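Ferredoxin-NADP reductase (Neisseria gonorrhoeae MIA_2011_03-10, PDB 5TR9) probably catalyses electron transfer between NADP(H) and ferredoxin or a similar small redox protein through its bound FAD. Local coordinates at residues T227-V238 with G259-F267; G110-P118 with I138-F148. All coordinates share one frame; numbering follows the deposited sequence.

Contact 1: residues T227-V238 with G259-F267; sequences TRFMICGNPEMV and GQIMMENGF. With FAD (flavin-adenine dinucleotide), chain C.
Strands 227-233 and 261-265 pair in parallel as the last two strands of the parallel sheet of the NAD-binding domain, the two ends of a beta-alpha-beta crossover through helix 235-247. The short strand axes run 4.6 Å apart and 6° from parallel. Phe229 takes Gln260 O through its N (2.7 Å) and gives its O to Met262 N; Ile231 does the same between Met262 O and Glu264 N. Beyond the regular pairing, Gly266 N reaches Gly233 O at 2.7 Å with a 166° N-H...O angle, carrying the C-terminal tail toward the flavin. Phe229, Ile231, Ile261 and Met263 face helix 235-247: Ile231 CD1 meets Ile261 CG2 at 3.7 Å, and Val238 on the helix rests CG1 against Met263 CB. On the other face Met230 and Met262 run side by side, CE of the first near SD of the second, while Phe135 and Ile138 of helix 133-139 touch Met230. At the far end the Arg228 guanidinium lies with one face over Gln260 CG, nearly perpendicular to the Gln260 amide; NH1 donates to Thr227 O, in the guanidinium plane, a water joins NE to Gly259 O, and Gln260 OE1 is held by Ala251 N. Asn234, whose OD1 accepts from Met237 N, is the N-cap of helix 235-247, and its CB touches CZ of Phe267, which in turn lies on the FAD. Here the C-terminal Phe267 packs its ring between protein and cofactor: CG lies between backbone N and carbonyl carbon (chi1 57°), turning the ring so that one face takes Pro235 CD, a CH-pi contact 3.9 Å from the centroid, and the opposite face takes the adenine, with FAD C4A 3.6 Å above the ring plane over its centre.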
loop_
_atom_site.group_PDB
_atom_site.type_symbol
_atom_site.label_atom_id
_atom_site.label_comp_id
_atom_site.label_asym_id
_atom_site.label_seq_id
_atom_site.Cartn_x
_atom_site.Cartn_y
_atom_site.Cartn_z
ATOM N N THR A 227 9.757 17.329 -3.303
ATOM C CA THR A 227 9.076 16.045 -3.434
ATOM C C THR A 227 9.450 15.123 -2.283
ATOM O O THR A 227 10.612 15.081 -1.859
ATOM C CB THR A 227 9.429 15.382 -4.775
ATOM O OG1 THR A 227 9.233 16.334 -5.824
ATOM C CG2 THR A 227 8.540 14.155 -5.057
ATOM N N ARG A 228 8.464 14.368 -1.789
ATOM C CA ARG A 228 8.716 13.354 -0.770
ATOM C C ARG A 228 8.094 12.045 -1.235
ATOM O O ARG A 228 6.908 12.013 -1.571
ATOM C CB ARG A 228 8.161 13.792 0.594
ATOM C CG ARG A 228 8.766 15.114 1.105
ATOM C CD ARG A 228 10.262 14.961 1.415
ATOM N NE ARG A 228 10.869 16.176 1.979
ATOM C CZ ARG A 228 11.447 17.135 1.262
ATOM N NH1 ARG A 228 11.481 17.054 -0.061
ATOM N NH2 ARG A 228 11.992 18.185 1.867
ATOM N N PHE A 229 8.898 10.987 -1.276
ATOM C CA PHE A 229 8.510 9.699 -1.847
ATOM C C PHE A 229 8.251 8.658 -0.767
ATOM O O PHE A 229 8.988 8.573 0.221
ATOM C CB PHE A 229 9.609 9.137 -2.763
ATOM C CG PHE A 229 9.777 9.873 -4.063
ATOM C CD1 PHE A 229 8.968 9.577 -5.149
ATOM C CD2 PHE A 229 10.775 10.836 -4.208
ATOM C CE1 PHE A 229 9.133 10.237 -6.372
ATOM C CE2 PHE A 229 10.940 11.508 -5.426
ATOM C CZ PHE A 229 10.122 11.202 -6.508
ATOM N N MET A 230 7.248 7.811 -1.000
ATOM C CA MET A 230 7.062 6.592 -0.225
ATOM C C MET A 230 6.986 5.434 -1.208
ATOM O O MET A 230 6.378 5.565 -2.272
ATOM C CB MET A 230 5.795 6.662 0.626
ATOM C CG MET A 230 5.714 7.931 1.477
ATOM S SD MET A 230 4.213 7.995 2.456
ATOM C CE MET A 230 4.586 6.757 3.711
ATOM N N ILE A 231 7.628 4.320 -0.872
ATOM C CA ILE A 231 7.756 3.192 -1.791
ATOM C C ILE A 231 7.303 1.931 -1.079
ATOM O O ILE A 231 7.822 1.608 -0.007
ATOM C CB ILE A 231 9.203 2.994 -2.270
ATOM C CG1 ILE A 231 9.866 4.323 -2.638
ATOM C CG2 ILE A 231 9.228 2.004 -3.451
ATOM C CD1 ILE A 231 11.376 4.168 -2.907
ATOM N N CYS A 232 6.402 1.176 -1.707
ATOM C CA CYS A 232 5.993 -0.109 -1.141
ATOM C C CYS A 232 5.678 -1.061 -2.286
ATOM O O CYS A 232 4.768 -0.800 -3.072
ATOM C CB CYS A 232 4.780 0.040 -0.208
ATOM S SG CYS A 232 4.327 -1.524 0.624
ATOM N N GLY A 233 6.415 -2.158 -2.387
ATOM C CA GLY A 233 6.232 -3.035 -3.532
ATOM C C GLY A 233 7.115 -4.254 -3.415
ATOM O O GLY A 233 7.658 -4.548 -2.346
ATOM N N ASN A 234 7.253 -4.984 -4.526
ATOM C CA ASN A 234 8.087 -6.173 -4.464
ATOM C C ASN A 234 9.534 -5.758 -4.177
ATOM O O ASN A 234 9.954 -4.641 -4.515
ATOM C CB ASN A 234 7.968 -7.020 -5.744
ATOM C CG ASN A 234 8.392 -6.287 -7.005
ATOM O OD1 ASN A 234 9.584 -6.146 -7.284
ATOM N ND2 ASN A 234 7.410 -5.886 -7.824
ATOM N N PRO A 235 10.286 -6.604 -3.469
ATOM C CA PRO A 235 11.641 -6.213 -3.040
ATOM C C PRO A 235 12.515 -5.702 -4.167
ATOM O O PRO A 235 13.233 -4.716 -3.969
ATOM C CB PRO A 235 12.181 -7.510 -2.433
ATOM C CG PRO A 235 10.961 -8.164 -1.856
ATOM C CD PRO A 235 9.854 -7.868 -2.846
ATOM N N GLU A 236 12.457 -6.317 -5.356
ATOM C CA GLU A 236 13.297 -5.842 -6.452
ATOM C C GLU A 236 12.894 -4.439 -6.883
ATOM O O GLU A 236 13.757 -3.589 -7.139
ATOM C CB GLU A 236 13.237 -6.799 -7.641
ATOM C CG GLU A 236 14.118 -6.316 -8.782
ATOM C CD GLU A 236 14.332 -7.327 -9.876
ATOM O OE1 GLU A 236 15.142 -7.010 -10.769
ATOM O OE2 GLU A 236 13.721 -8.418 -9.851
ATOM N N MET A 237 11.584 -4.184 -6.984
ATOM C CA MET A 237 11.123 -2.844 -7.340
ATOM C C MET A 237 11.540 -1.825 -6.292
ATOM O O MET A 237 12.004 -0.734 -6.631
ATOM C CB MET A 237 9.606 -2.830 -7.521
ATOM C CG MET A 237 9.045 -1.426 -7.696
ATOM S SD MET A 237 8.521 -0.688 -6.126
ATOM C CE MET A 237 7.737 0.815 -6.705
ATOM N N VAL A 238 11.388 -2.163 -5.010
ATOM C CA VAL A 238 11.732 -1.208 -3.960
ATOM C C VAL A 238 13.209 -0.845 -4.042
ATOM O O VAL A 238 13.573 0.339 -3.994
ATOM C CB VAL A 238 11.361 -1.767 -2.578
ATOM C CG1 VAL A 238 11.838 -0.818 -1.508
ATOM C CG2 VAL A 238 9.844 -1.921 -2.483
ATOM N N GLY A 259 15.545 13.958 4.634
ATOM C CA GLY A 259 15.511 13.063 3.499
ATOM C C GLY A 259 14.250 13.242 2.675
ATOM O O GLY A 259 13.444 14.152 2.873
ATOM N N GLN A 260 14.104 12.345 1.706
ATOM C CA GLN A 260 12.953 12.414 0.825
ATOM C C GLN A 260 12.346 11.048 0.532
ATOM O O GLN A 260 11.450 10.970 -0.311
ATOM C CB GLN A 260 13.327 13.097 -0.512
ATOM C CG GLN A 260 13.890 14.533 -0.389
ATOM C CD GLN A 260 15.384 14.570 -0.069
ATOM O OE1 GLN A 260 16.127 13.649 -0.406
ATOM N NE2 GLN A 260 15.823 15.632 0.597
ATOM N N ILE A 261 12.804 9.965 1.169
ATOM C CA ILE A 261 12.343 8.624 0.811
ATOM C C ILE A 261 12.010 7.820 2.063
ATOM O O ILE A 261 12.833 7.718 2.980
ATOM C CB ILE A 261 13.402 7.864 -0.009
ATOM C CG1 ILE A 261 13.858 8.667 -1.227
ATOM C CG2 ILE A 261 12.862 6.513 -0.442
ATOM C CD1 ILE A 261 15.084 8.054 -1.886
ATOM N N MET A 262 10.824 7.211 2.075
ATOM C CA MET A 262 10.473 6.137 2.997
ATOM C C MET A 262 10.135 4.905 2.174
ATOM O O MET A 262 9.511 5.021 1.118
ATOM C CB MET A 262 9.266 6.489 3.862
ATOM C CG MET A 262 9.468 7.677 4.755
ATOM S SD MET A 262 7.906 8.127 5.527
ATOM C CE MET A 262 8.426 9.616 6.373
ATOM N N MET A 263 10.517 3.725 2.663
ATOM C CA MET A 263 10.277 2.521 1.877
ATOM C C MET A 263 10.025 1.319 2.781
ATOM O O MET A 263 10.503 1.256 3.921
ATOM C CB MET A 263 11.453 2.246 0.939
ATOM C CG MET A 263 12.756 2.029 1.634
ATOM S SD MET A 263 14.082 1.989 0.404
ATOM C CE MET A 263 15.492 1.651 1.445
ATOM N N GLU A 264 9.251 0.369 2.254
ATOM C CA GLU A 264 8.944 -0.872 2.948
ATOM C C GLU A 264 8.690 -1.951 1.907
ATOM O O GLU A 264 7.904 -1.729 0.984
ATOM C CB GLU A 264 7.714 -0.675 3.842
ATOM C CG GLU A 264 7.259 -1.898 4.622
ATOM C CD GLU A 264 5.977 -1.588 5.391
ATOM O OE1 GLU A 264 4.885 -1.933 4.884
ATOM O OE2 GLU A 264 6.059 -0.974 6.478
ATOM N N ASN A 265 9.354 -3.106 2.038
ATOM C CA ASN A 265 9.069 -4.206 1.123
ATOM C C ASN A 265 7.638 -4.681 1.343
ATOM O O ASN A 265 7.197 -4.844 2.485
ATOM C CB ASN A 265 10.032 -5.377 1.343
ATOM C CG ASN A 265 11.432 -5.113 0.795
ATOM O OD1 ASN A 265 11.682 -4.127 0.106
ATOM N ND2 ASN A 265 12.351 -6.023 1.099
ATOM N N GLY A 266 6.912 -4.907 0.244
ATOM C CA GLY A 266 5.524 -5.351 0.328
ATOM C C GLY A 266 5.336 -6.815 0.644
ATOM O O GLY A 266 4.207 -7.256 0.894
ATOM N N PHE A 267 6.420 -7.580 0.625
ATOM C CA PHE A 267 6.414 -8.963 1.059
ATOM C C PHE A 267 7.860 -9.432 1.170
ATOM O O PHE A 267 8.782 -8.653 0.889
ATOM C CB PHE A 267 5.607 -9.858 0.095
ATOM C CG PHE A 267 6.087 -9.831 -1.341
ATOM C CD1 PHE A 267 7.097 -10.678 -1.769
ATOM C CD2 PHE A 267 5.497 -8.986 -2.266
ATOM C CE1 PHE A 267 7.526 -10.676 -3.086
ATOM C CE2 PHE A 267 5.917 -8.983 -3.588
ATOM C CZ PHE A 267 6.929 -9.824 -3.995
ATOM O OXT PHE A 267 8.124 -10.583 1.539
HETATM P PA FAD C . 4.335 -17.166 1.566
HETATM O O1A FAD C . 4.924 -18.457 2.032
HETATM O O2A FAD C . 4.298 -16.036 2.588
HETATM O O5B FAD C . 5.092 -16.593 0.326
HETATM C C5B FAD C . 5.413 -17.423 -0.808
HETATM C C4B FAD C . 6.005 -16.521 -1.862
HETATM O O4B FAD C . 4.950 -15.726 -2.440
HETATM C C3B FAD C . 7.008 -15.498 -1.348
HETATM O O3B FAD C . 8.321 -16.038 -1.256
HETATM C C2B FAD C . 6.936 -14.404 -2.415
HETATM O O2B FAD C . 7.734 -14.729 -3.549
HETATM C C1B FAD C . 5.468 -14.466 -2.837
HETATM N N9A FAD C . 4.614 -13.437 -2.262
HETATM C C8A FAD C . 4.170 -13.345 -0.971
HETATM N N7A FAD C . 3.361 -12.331 -0.758
HETATM C C5A FAD C . 3.256 -11.731 -2.004
HETATM C C6A FAD C . 2.544 -10.603 -2.451
HETATM N N6A FAD C . 1.780 -9.850 -1.654
HETATM N N1A FAD C . 2.665 -10.262 -3.755
HETATM C C2A FAD C . 3.430 -11.018 -4.551
HETATM N N3A FAD C . 4.149 -12.101 -4.240
HETATM C C4A FAD C . 4.010 -12.411 -2.944
HETATM N N1 FAD C . 0.627 -9.665 1.242
HETATM C C2 FAD C . -0.554 -9.214 0.734
HETATM O O2 FAD C . -1.206 -9.893 -0.074
HETATM N N3 FAD C . -1.019 -7.959 1.112
HETATM C C4 FAD C . -0.382 -7.088 1.983
HETATM O O4 FAD C . -0.890 -6.002 2.264
HETATM C C4X FAD C . 0.860 -7.588 2.519
HETATM N N5 FAD C . 1.543 -6.813 3.341
HETATM C C5X FAD C . 2.732 -7.302 3.850
HETATM C C6 FAD C . 3.465 -6.497 4.728
HETATM C C7 FAD C . 4.667 -6.939 5.266
HETATM C C7M FAD C . 5.425 -6.055 6.222
HETATM C C8 FAD C . 5.147 -8.216 4.937
HETATM C C8M FAD C . 6.447 -8.721 5.516
HETATM C C9 FAD C . 4.422 -9.018 4.056
HETATM C C9A FAD C . 3.219 -8.576 3.517
HETATM N N10 FAD C . 2.477 -9.346 2.589
HETATM C C10 FAD C . 1.282 -8.895 2.099
HETATM C "C1'" FAD C . 2.842 -10.734 2.299
HETATM C "C2'" FAD C . 2.037 -11.676 3.215
HETATM O "O2'" FAD C . 2.475 -11.591 4.573
HETATM C "C3'" FAD C . 2.122 -13.130 2.744
HETATM O "O3'" FAD C . 3.481 -13.473 2.503
HETATM C "C4'" FAD C . 1.194 -13.455 1.571
HETATM O "O4'" FAD C . -0.161 -13.349 2.014
HETATM C "C5'" FAD C . 1.420 -14.840 1.003
HETATM O "O5'" FAD C . 1.340 -15.804 2.071
HETATM P P FAD C . 1.486 -17.355 1.772
HETATM O O1P FAD C . 0.376 -17.807 0.831
HETATM O O2P FAD C . 1.625 -18.050 3.081
HETATM O O3P FAD C . 2.882 -17.408 0.980
HETATM O O HOH W 1 11.762 15.373 4.700
HETATM O O HOH W 2 14.041 -4.085 -1.342
#

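Contact 2: residues G110-P118 with I138-F148; sequences GFLLPERFP and ILEQPEIRQRF
Glu115, Phe148 and Pro114 carry this contact, which sets the loop between strands 101-105 and 122-128 against the end of helix 133-139 and the following helix 142-147, both in the NAD-binding domain. Pro114 fills the apolar part: its CD lies 3.8 Å from Ile138 CD1, where the end of the isoleucine meets the rim of the ring, while Ile144 comes across at about a right angle and sets Ile144 CD1 against Pro114 CG at 3.7 Å. Phe148, just after helix 142-147, points the rim of its ring at the loop; Pro114 O lies near the ring plane, 3.3 Å from Phe148 CZ, and Phe117 CB touches Phe148 CE1. Glu115 is the polar member. Arg147 has two conformers, and in one of them its NH1 touches CB and CG of Glu115, each 3.4 Å away, with Glu115 OE1 3.5 Å from that NH1 and above one face of the guanidinium, an ion pair of charge without a directed N-H. The Glu115 chain, extended beyond CG (chi2 171°), carries the carboxylate on toward Glu143. There Glu115 OE2 comes to 2.5 Å from Glu143 OE1, the two carboxylate planes 72° apart, and also accepts from a water at 2.8 Å. At this separation one of the two acids probably holds a proton and donates it to the other; Arg147, in this conformer, may offset some of the charge that remains.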
loop_
_atom_site.group_PDB
_atom_site.type_symbol
_atom_site.label_atom_id
_atom_site.label_comp_id
_atom_site.label_asym_id
_atom_site.label_seq_id
_atom_site.Cartn_x
_atom_site.Cartn_y
_atom_site.Cartn_z
ATOM N N GLY A 110 5.234 -0.573 11.779
ATOM C CA GLY A 110 5.680 -0.081 10.493
ATOM C C GLY A 110 6.022 1.390 10.491
ATOM O O GLY A 110 5.584 2.148 11.371
ATOM N N PHE A 111 6.794 1.808 9.485
ATOM C CA PHE A 111 7.334 3.159 9.445
ATOM C C PHE A 111 6.945 3.924 8.189
ATOM O O PHE A 111 7.541 4.975 7.911
ATOM C CB PHE A 111 8.860 3.103 9.597
ATOM C CG PHE A 111 9.299 2.425 10.862
ATOM C CD1 PHE A 111 9.130 3.047 12.089
ATOM C CD2 PHE A 111 9.842 1.149 10.831
ATOM C CE1 PHE A 111 9.517 2.419 13.264
ATOM C CE2 PHE A 111 10.233 0.519 12.002
ATOM C CZ PHE A 111 10.065 1.156 13.218
ATOM N N LEU A 112 5.954 3.444 7.430
ATOM C CA LEU A 112 5.395 4.215 6.317
ATOM C C LEU A 112 4.455 5.254 6.908
ATOM O O LEU A 112 3.230 5.121 6.891
ATOM C CB LEU A 112 4.646 3.326 5.334
ATOM C CG LEU A 112 5.474 2.376 4.477
ATOM C CD1 LEU A 112 4.499 1.583 3.604
ATOM C CD2 LEU A 112 6.502 3.135 3.621
ATOM N N LEU A 113 5.056 6.318 7.433
ATOM C CA LEU A 113 4.362 7.307 8.254
ATOM C C LEU A 113 4.534 8.673 7.604
ATOM O O LEU A 113 5.493 9.401 7.907
ATOM C CB LEU A 113 4.909 7.280 9.679
ATOM C CG LEU A 113 4.686 5.942 10.393
ATOM C CD1 LEU A 113 5.410 5.915 11.719
ATOM C CD2 LEU A 113 3.192 5.689 10.595
ATOM N N PRO A 114 3.613 9.069 6.716
ATOM C CA PRO A 114 3.859 10.257 5.879
ATOM C C PRO A 114 3.934 11.562 6.646
ATOM O O PRO A 114 4.564 12.504 6.151
ATOM C CB PRO A 114 2.672 10.259 4.903
ATOM C CG PRO A 114 1.637 9.402 5.549
ATOM C CD PRO A 114 2.353 8.386 6.375
ATOM N N GLU A 115 3.331 11.653 7.829
ATOM C CA GLU A 115 3.373 12.920 8.560
ATOM C C GLU A 115 4.723 13.196 9.189
ATOM O O GLU A 115 4.911 14.277 9.760
ATOM C CB GLU A 115 2.263 12.939 9.604
ATOM C CG GLU A 115 0.918 13.009 8.890
ATOM C CD GLU A 115 -0.283 12.815 9.775
ATOM O OE1 GLU A 115 -0.224 13.028 11.000
ATOM O OE2 GLU A 115 -1.323 12.435 9.201
ATOM N N ARG A 116 5.670 12.266 9.071
ATOM C CA ARG A 116 7.060 12.555 9.395
ATOM C C ARG A 116 7.745 13.407 8.330
ATOM O O ARG A 116 8.829 13.937 8.589
ATOM C CB ARG A 116 7.818 11.244 9.588
ATOM C CG ARG A 116 7.385 10.495 10.841
ATOM C CD ARG A 116 8.128 9.177 10.951
ATOM N NE ARG A 116 7.953 8.590 12.272
ATOM C CZ ARG A 116 8.598 7.506 12.691
ATOM N NH1 ARG A 116 9.459 6.891 11.887
ATOM N NH2 ARG A 116 8.382 7.038 13.913
ATOM N N PHE A 117 7.151 13.528 7.136
ATOM C CA PHE A 117 7.551 14.509 6.137
ATOM C C PHE A 117 6.876 15.849 6.451
ATOM O O PHE A 117 5.737 15.874 6.939
ATOM C CB PHE A 117 7.117 14.064 4.741
ATOM C CG PHE A 117 7.912 12.921 4.149
ATOM C CD1 PHE A 117 9.306 12.913 4.162
ATOM C CD2 PHE A 117 7.238 11.877 3.514
ATOM C CE1 PHE A 117 10.028 11.860 3.568
ATOM C CE2 PHE A 117 7.952 10.827 2.913
ATOM C CZ PHE A 117 9.335 10.821 2.945
ATOM N N PRO A 118 7.530 16.974 6.154
ATOM C CA PRO A 118 6.946 18.276 6.508
ATOM C C PRO A 118 5.784 18.652 5.606
ATOM O O PRO A 118 5.726 18.284 4.427
ATOM C CB PRO A 118 8.105 19.263 6.331
ATOM C CG PRO A 118 9.046 18.582 5.393
ATOM C CD PRO A 118 8.906 17.104 5.627
ATOM N N ILE A 138 -3.633 5.547 4.079
ATOM C CA ILE A 138 -3.133 6.918 4.143
ATOM C C ILE A 138 -4.070 7.871 3.406
ATOM O O ILE A 138 -4.380 8.961 3.902
ATOM C CB ILE A 138 -1.694 6.977 3.606
ATOM C CG1 ILE A 138 -0.760 6.333 4.639
ATOM C CG2 ILE A 138 -1.262 8.432 3.322
ATOM C CD1 ILE A 138 0.617 5.917 4.103
ATOM N N LEU A 139 -4.561 7.468 2.228
ATOM C CA LEU A 139 -5.487 8.326 1.482
ATOM C C LEU A 139 -6.812 8.538 2.195
ATOM O O LEU A 139 -7.539 9.485 1.869
ATOM C CB LEU A 139 -5.751 7.743 0.095
ATOM C CG LEU A 139 -4.536 7.821 -0.817
ATOM C CD1 LEU A 139 -4.827 7.086 -2.117
ATOM C CD2 LEU A 139 -4.192 9.276 -1.094
ATOM N N GLU A 140 -7.165 7.670 3.139
ATOM C CA GLU A 140 -8.386 7.862 3.899
ATOM C C GLU A 140 -8.200 8.830 5.073
ATOM O O GLU A 140 -9.181 9.166 5.728
ATOM C CB GLU A 140 -8.907 6.483 4.343
ATOM C CG GLU A 140 -9.448 5.664 3.135
ATOM C CD GLU A 140 -9.121 4.155 3.137
ATOM O OE1 GLU A 140 -8.675 3.615 4.167
ATOM O OE2 GLU A 140 -9.323 3.504 2.088
ATOM N N GLN A 141 -6.970 9.292 5.323
ATOM C CA GLN A 141 -6.724 10.291 6.361
ATOM C C GLN A 141 -7.070 11.672 5.826
ATOM O O GLN A 141 -6.406 12.140 4.894
ATOM C CB GLN A 141 -5.266 10.276 6.782
ATOM C CG GLN A 141 -4.846 9.038 7.516
ATOM C CD GLN A 141 -5.401 9.002 8.914
ATOM O OE1 GLN A 141 -6.457 8.426 9.162
ATOM N NE2 GLN A 141 -4.702 9.638 9.841
ATOM N N PRO A 142 -8.075 12.358 6.379
ATOM C CA PRO A 142 -8.454 13.664 5.815
ATOM C C PRO A 142 -7.319 14.668 5.820
ATOM O O PRO A 142 -7.260 15.524 4.929
ATOM C CB PRO A 142 -9.614 14.115 6.714
ATOM C CG PRO A 142 -10.163 12.851 7.278
ATOM C CD PRO A 142 -8.988 11.949 7.468
ATOM N N GLU A 143 -6.406 14.587 6.787
ATOM C CA GLU A 143 -5.372 15.610 6.882
ATOM C C GLU A 143 -4.262 15.437 5.857
ATOM O O GLU A 143 -3.462 16.360 5.682
ATOM C CB GLU A 143 -4.767 15.643 8.290
ATOM C CG GLU A 143 -3.804 14.523 8.616
ATOM C CD GLU A 143 -4.481 13.254 9.117
ATOM O OE1 GLU A 143 -3.766 12.376 9.642
ATOM O OE2 GLU A 143 -5.711 13.115 8.986
ATOM N N ILE A 144 -4.192 14.300 5.165
ATOM C CA ILE A 144 -3.099 14.096 4.215
ATOM C C ILE A 144 -3.232 15.043 3.022
ATOM O O ILE A 144 -2.263 15.703 2.630
ATOM C CB ILE A 144 -3.033 12.621 3.780
ATOM C CG1 ILE A 144 -2.466 11.763 4.920
ATOM C CG2 ILE A 144 -2.164 12.455 2.523
ATOM C CD1 ILE A 144 -0.995 12.048 5.243
ATOM N N ARG A 145 -4.428 15.151 2.435
ATOM C CA ARG A 145 -4.580 16.113 1.344
ATOM C C ARG A 145 -4.560 17.556 1.833
ATOM O O ARG A 145 -4.305 18.462 1.035
ATOM C CB ARG A 145 -5.858 15.827 0.548
ATOM C CG ARG A 145 -5.737 14.565 -0.309
ATOM C CD ARG A 145 -6.973 14.320 -1.161
ATOM N NE ARG A 145 -7.132 15.322 -2.211
ATOM C CZ ARG A 145 -8.146 15.337 -3.068
ATOM N NH1 ARG A 145 -9.086 14.405 -2.990
ATOM N NH2 ARG A 145 -8.219 16.276 -4.000
ATOM N N GLN A 146 -4.821 17.800 3.122
ATOM C CA GLN A 146 -4.686 19.151 3.654
ATOM C C GLN A 146 -3.221 19.535 3.824
ATOM O O GLN A 146 -2.816 20.648 3.465
ATOM C CB GLN A 146 -5.423 19.262 4.989
ATOM C CG GLN A 146 -5.495 20.680 5.568
ATOM C CD GLN A 146 -4.319 21.021 6.481
ATOM O OE1 GLN A 146 -3.472 21.849 6.139
ATOM N NE2 GLN A 146 -4.271 20.390 7.650
ATOM N N ARG A 147 -2.410 18.622 4.361
ATOM C CA ARG A 147 -1.034 18.926 4.761
ATOM C C ARG A 147 -0.101 19.043 3.561
ATOM O O ARG A 147 0.784 19.907 3.527
ATOM C CB ARG A 147 -0.515 17.834 5.700
ATOM C CG ARG A 147 -1.116 17.824 7.101
ATOM C CD ARG A 147 -0.346 16.842 7.980
ATOM N NE ARG A 147 -0.748 16.898 9.381
ATOM C CZ ARG A 147 0.033 16.535 10.393
ATOM N NH1 ARG A 147 1.272 16.102 10.164
ATOM N NH2 ARG A 147 -0.418 16.613 11.635
ATOM N N PHE A 148 -0.267 18.163 2.586
ATOM C CA PHE A 148 0.619 18.119 1.431
ATOM C C PHE A 148 0.001 18.885 0.268
ATOM O O PHE A 148 -1.226 18.929 0.117
ATOM C CB PHE A 148 0.937 16.666 1.063
ATOM C CG PHE A 148 1.723 15.964 2.142
ATOM C CD1 PHE A 148 3.080 16.219 2.281
ATOM C CD2 PHE A 148 1.105 15.134 3.061
ATOM C CE1 PHE A 148 3.818 15.632 3.291
ATOM C CE2 PHE A 148 1.839 14.541 4.085
ATOM C CZ PHE A 148 3.198 14.789 4.194
HETATM O O HOH W 3 -1.653 9.867 8.159
HETATM O O HOH W 4 3.240 16.458 7.940
#

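How the contacts relate
Both contacts belong to the parallel-sheet part of the chain, contact 1 within the sheet and contact 2 at its side. Contact 1 is mostly buried, held by regular backbone hydrogen bonds with apolar side chains on both faces; its end reaches the FAD. Contact 2 is partly buried and joins a loop to helices without any clear direct hydrogen bond, through side chains and a few carbonyl oxygens, its apolar centre bordered by acids, an arginine and water. They meet where the loop 110-118 lies over the methionine face of the strands: Met262 CE reaches Leu113 O (3.3 Å), Met230 CE reaches Leu112 C (3.5 Å), and Phe117 CZ comes to Phe229 O (3.5 Å).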